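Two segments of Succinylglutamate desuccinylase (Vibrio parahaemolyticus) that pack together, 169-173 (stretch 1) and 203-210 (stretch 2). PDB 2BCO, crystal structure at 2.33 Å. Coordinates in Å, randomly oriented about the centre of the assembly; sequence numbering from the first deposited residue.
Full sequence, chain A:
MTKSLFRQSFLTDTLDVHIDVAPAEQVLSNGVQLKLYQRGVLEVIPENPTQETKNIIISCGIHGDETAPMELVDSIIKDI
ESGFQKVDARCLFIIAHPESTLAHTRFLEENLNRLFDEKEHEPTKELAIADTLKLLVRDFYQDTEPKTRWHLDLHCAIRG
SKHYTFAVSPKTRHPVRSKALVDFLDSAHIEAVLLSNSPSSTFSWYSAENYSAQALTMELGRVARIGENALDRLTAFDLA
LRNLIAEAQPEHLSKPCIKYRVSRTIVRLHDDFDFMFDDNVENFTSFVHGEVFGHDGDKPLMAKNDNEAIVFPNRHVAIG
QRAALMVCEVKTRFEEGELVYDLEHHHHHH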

ATOM      1  N   SER A 169      -1.859  -3.946   7.491  1.00 11.19           N
ATOM      2  CA  SER A 169      -1.613  -2.895   8.475  1.00 12.05           C
ATOM      3  C   SER A 169      -0.301  -3.195   9.212  1.00 12.90           C
ATOM      4  O   SER A 169      -0.187  -4.218   9.890  1.00 13.33           O
ATOM      5  CB  SER A 169      -2.768  -2.830   9.479  1.00  7.36           C
ATOM      6  OG  SER A 169      -2.514  -1.854  10.468  1.00  7.64           O
ATOM      7  N   PRO A 170       0.692  -2.293   9.101  1.00 13.76           N
ATOM      8  CA  PRO A 170       2.015  -2.420   9.728  1.00 14.18           C
ATOM      9  C   PRO A 170       1.984  -2.569  11.243  1.00 14.59           C
ATOM     10  O   PRO A 170       1.043  -2.131  11.904  1.00 13.18           O
ATOM     11  CB  PRO A 170       2.729  -1.133   9.312  1.00 18.76           C
ATOM     12  CG  PRO A 170       2.031  -0.731   8.068  1.00 22.07           C
ATOM     13  CD  PRO A 170       0.587  -0.994   8.422  1.00 18.44           C
ATOM     14  N   LYS A 171       3.044  -3.180  11.761  1.00 14.31           N
ATOM     15  CA  LYS A 171       3.221  -3.410  13.183  1.00 15.17           C
ATOM     16  C   LYS A 171       4.137  -2.351  13.770  1.00 15.33           C
ATOM     17  O   LYS A 171       5.296  -2.238  13.377  1.00 14.14           O
ATOM     18  CB  LYS A 171       3.839  -4.791  13.429  1.00 19.28           C
ATOM     19  CG  LYS A 171       4.069  -5.115  14.894  1.00 21.79           C
ATOM     20  CD  LYS A 171       2.753  -5.129  15.649  1.00 24.75           C
ATOM     21  CE  LYS A 171       2.933  -5.625  17.063  1.00 25.26           C
ATOM     22  NZ  LYS A 171       1.612  -5.737  17.748  1.00 31.54           N
ATOM     23  N   THR A 172       3.603  -1.579  14.711  1.00 12.53           N
ATOM     24  CA  THR A 172       4.353  -0.525  15.385  1.00 11.17           C
ATOM     25  C   THR A 172       3.714  -0.304  16.749  1.00 13.49           C
ATOM     26  O   THR A 172       2.554  -0.666  16.956  1.00 14.84           O
ATOM     27  CB  THR A 172       4.318   0.791  14.579  1.00 12.77           C
ATOM     28  OG1 THR A 172       4.891   1.842  15.358  1.00 13.10           O
ATOM     29  CG2 THR A 172       2.884   1.168  14.212  1.00 10.20           C
ATOM     30  N   ARG A 173       4.466   0.269  17.682  1.00 18.65           N
ATOM     31  CA  ARG A 173       3.951   0.533  19.024  1.00 20.46           C
ATOM     32  C   ARG A 173       2.974   1.711  18.976  1.00 21.24           C
ATOM     33  O   ARG A 173       2.176   1.915  19.890  1.00 21.77           O
ATOM     34  CB  ARG A 173       5.107   0.856  19.975  1.00 21.01           C
ATOM     35  CG  ARG A 173       5.789   2.189  19.687  1.00 22.91           C
ATOM     36  CD  ARG A 173       7.098   2.300  20.465  1.00 25.37           C
ATOM     37  NE  ARG A 173       8.083   3.089  19.727  1.00 28.64           N
ATOM     38  CZ  ARG A 173       8.162   4.409  19.773  1.00 30.67           C
ATOM     39  NH1 ARG A 173       7.320   5.096  20.531  1.00 37.23           N
ATOM     40  NH2 ARG A 173       9.071   5.047  19.053  1.00 32.07           N
ATOM     41  N   PHE A 203       7.336   0.634   2.638  1.00  9.68           N
ATOM     42  CA  PHE A 203       7.143   2.072   2.635  1.00 10.57           C
ATOM     43  C   PHE A 203       6.034   2.445   3.627  1.00 12.94           C
ATOM     44  O   PHE A 203       6.132   3.451   4.337  1.00 15.00           O
ATOM     45  CB  PHE A 203       6.785   2.500   1.213  1.00  5.55           C
ATOM     46  CG  PHE A 203       6.755   3.989   0.998  1.00  7.87           C
ATOM     47  CD1 PHE A 203       7.599   4.839   1.712  1.00  7.37           C
ATOM     48  CD2 PHE A 203       5.920   4.536   0.027  1.00  5.66           C
ATOM     49  CE1 PHE A 203       7.616   6.200   1.453  1.00  7.25           C
ATOM     50  CE2 PHE A 203       5.933   5.898  -0.244  1.00  8.19           C
ATOM     51  CZ  PHE A 203       6.780   6.735   0.476  1.00  7.52           C
ATOM     52  N   SER A 204       4.987   1.623   3.665  1.00 10.09           N
ATOM     53  CA  SER A 204       3.857   1.819   4.564  1.00  9.64           C
ATOM     54  C   SER A 204       4.305   1.690   6.023  1.00 10.07           C
ATOM     55  O   SER A 204       3.962   2.518   6.869  1.00  8.83           O
ATOM     56  CB  SER A 204       2.777   0.773   4.258  1.00 11.75           C
ATOM     57  OG  SER A 204       1.699   0.868   5.162  1.00 20.21           O
ATOM     58  N   TRP A 205       5.066   0.638   6.311  1.00 13.38           N
ATOM     59  CA  TRP A 205       5.569   0.413   7.661  1.00 13.11           C
ATOM     60  C   TRP A 205       6.439   1.586   8.106  1.00 11.75           C
ATOM     61  O   TRP A 205       6.380   1.999   9.259  1.00 14.96           O
ATOM     62  CB  TRP A 205       6.392  -0.883   7.733  1.00  9.58           C
ATOM     63  CG  TRP A 205       7.260  -0.972   8.978  1.00 14.27           C
ATOM     64  CD1 TRP A 205       6.886  -1.430  10.206  1.00 15.51           C
ATOM     65  CD2 TRP A 205       8.617  -0.511   9.121  1.00 11.39           C
ATOM     66  NE1 TRP A 205       7.919  -1.281  11.102  1.00 13.81           N
ATOM     67  CE2 TRP A 205       8.986  -0.724  10.467  1.00 13.26           C
ATOM     68  CE3 TRP A 205       9.548   0.055   8.244  1.00 11.40           C
ATOM     69  CZ2 TRP A 205      10.261  -0.375  10.959  1.00 14.91           C
ATOM     70  CZ3 TRP A 205      10.816   0.400   8.737  1.00 11.88           C
ATOM     71  CH2 TRP A 205      11.156   0.180  10.081  1.00 12.44           C
ATOM     72  N   TYR A 206       7.244   2.124   7.194  1.00 12.07           N
ATOM     73  CA  TYR A 206       8.121   3.242   7.534  1.00 12.94           C
ATOM     74  C   TYR A 206       7.358   4.470   8.044  1.00 13.13           C
ATOM     75  O   TYR A 206       7.802   5.142   8.974  1.00 14.71           O
ATOM     76  CB  TYR A 206       8.966   3.644   6.325  1.00 13.70           C
ATOM     77  CG  TYR A 206       9.933   4.764   6.611  1.00 14.90           C
ATOM     78  CD1 TYR A 206      11.186   4.502   7.155  1.00 16.86           C
ATOM     79  CD2 TYR A 206       9.598   6.093   6.339  1.00 15.67           C
ATOM     80  CE1 TYR A 206      12.095   5.536   7.415  1.00 17.52           C
ATOM     81  CE2 TYR A 206      10.497   7.133   6.597  1.00 14.18           C
ATOM     82  CZ  TYR A 206      11.743   6.844   7.135  1.00 15.82           C
ATOM     83  OH  TYR A 206      12.652   7.847   7.373  1.00 18.87           O
ATOM     84  N   SER A 207       6.227   4.771   7.416  1.00 11.31           N
ATOM     85  CA  SER A 207       5.418   5.910   7.819  1.00 10.27           C
ATOM     86  C   SER A 207       4.748   5.651   9.159  1.00  9.65           C
ATOM     87  O   SER A 207       4.661   6.540   9.990  1.00  8.99           O
ATOM     88  CB  SER A 207       4.352   6.209   6.760  1.00 14.17           C
ATOM     89  OG  SER A 207       4.928   6.862   5.643  1.00 19.69           O
ATOM     90  N   ALA A 208       4.269   4.428   9.360  1.00  8.77           N
ATOM     91  CA  ALA A 208       3.613   4.069  10.608  1.00  9.67           C
ATOM     92  C   ALA A 208       4.606   4.088  11.771  1.00 10.85           C
ATOM     93  O   ALA A 208       4.332   4.665  12.827  1.00 11.75           O
ATOM     94  CB  ALA A 208       2.985   2.689  10.485  1.00  7.50           C
ATOM     95  N   GLU A 209       5.760   3.462  11.570  1.00 18.93           N
ATOM     96  CA  GLU A 209       6.782   3.389  12.608  1.00 19.56           C
ATOM     97  C   GLU A 209       7.451   4.705  12.930  1.00 20.51           C
ATOM     98  O   GLU A 209       7.727   4.987  14.090  1.00 26.40           O
ATOM     99  CB  GLU A 209       7.866   2.371  12.230  1.00 14.30           C
ATOM    100  CG  GLU A 209       9.095   2.344  13.164  1.00 12.69           C
ATOM    101  CD  GLU A 209       8.739   2.086  14.626  1.00 15.09           C
ATOM    102  OE1 GLU A 209       7.915   1.190  14.886  1.00 14.87           O
ATOM    103  OE2 GLU A 209       9.291   2.770  15.514  1.00 15.20           O
ATOM    104  N   ASN A 210       7.703   5.521  11.918  1.00 14.43           N
ATOM    105  CA  ASN A 210       8.401   6.775  12.148  1.00 14.40           C
ATOM    106  C   ASN A 210       7.571   8.034  12.226  1.00 17.76           C
ATOM    107  O   ASN A 210       8.089   9.084  12.596  1.00 19.03           O
ATOM    108  CB  ASN A 210       9.478   6.945  11.084  1.00 16.28           C
ATOM    109  CG  ASN A 210      10.603   5.959  11.256  1.00 15.49           C
ATOM    110  OD1 ASN A 210      11.357   6.043  12.219  1.00 17.60           O
ATOM    111  ND2 ASN A 210      10.714   5.009  10.341  1.00 13.24           N
TER
HETATM  112  O   HOH W   1       7.715  -1.132  13.876  1.00 13.25           O

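Contact between an extended segment, 169-173, and a helix, 203-210, of succinylglutamate desuccinylase. The one direct hydrogen bond across the contact runs from Thr 172 OG1 to Glu 209 OE1, 3.1 Å, with the threonine hydroxyl as donor. Thr 172 points its CA-to-CB bond toward the helix, whereas that of Glu 209 leaves sideways; chi2 of 57° and chi3 of 44° in the glutamate then bring its carboxylate back to the hydroxyl.

The same carboxylate oxygen takes part in a water-centred junction. Water 1 donates to Glu 209 OE1 at 2.5 Å and to Lys 171 O at 2.7 Å, and accepts from Trp 205 NE1 at 2.8 Å. It therefore ties a backbone carbonyl of the segment to two side chains that lie one helical turn apart. Trp 205 NE1 and Lys 171 O are themselves 3.6 Å apart, with the carbonyl oxygen at the edge of the indole, near its plane; the water supplies the hydrogen-bonded link between them. Lys 171 thus joins the polar network through its main chain, while its side chain leads away from the helix.

The other carboxylate oxygen faces a looser partner: Arg 173 NH2 lies 4.2 Å from Glu 209 OE2. The charges are opposite, but the separation is beyond a salt bridge, so any attraction is long-range, and the guanidinium is met obliquely.

Next to this polar cluster, Pro 170 provides the main apolar packing. Its CA-to-CB bond points toward the helix, and 72 Å² of the residue is covered, the largest share of any residue here. Pro 170 CB sits 3.6 Å from Trp 205 CA and 4.0 Å from Trp 205 CB, so the ring rests close against the helix backbone. The same CB lies 4.0 Å from Ala 208 CB, while Pro 170 CG reaches Ser 204 OG at 3.3 Å, a close contact between a carbon and a hydroxyl. The small side chains of Ser 204 and Ala 208 both point toward the segment, and the proline packs close to each. Thr 172 extends the packing with its methyl group: CG2 is 4.0 Å from Ala 208 CB, while OG1 engages Glu 209.

The nearest CA pairs, Pro 170 CA with Trp 205 CA at 5.0 Å and Thr 172 CA with Glu 209 CA at 5.4 Å, show the segment advancing two residues as the helix advances four.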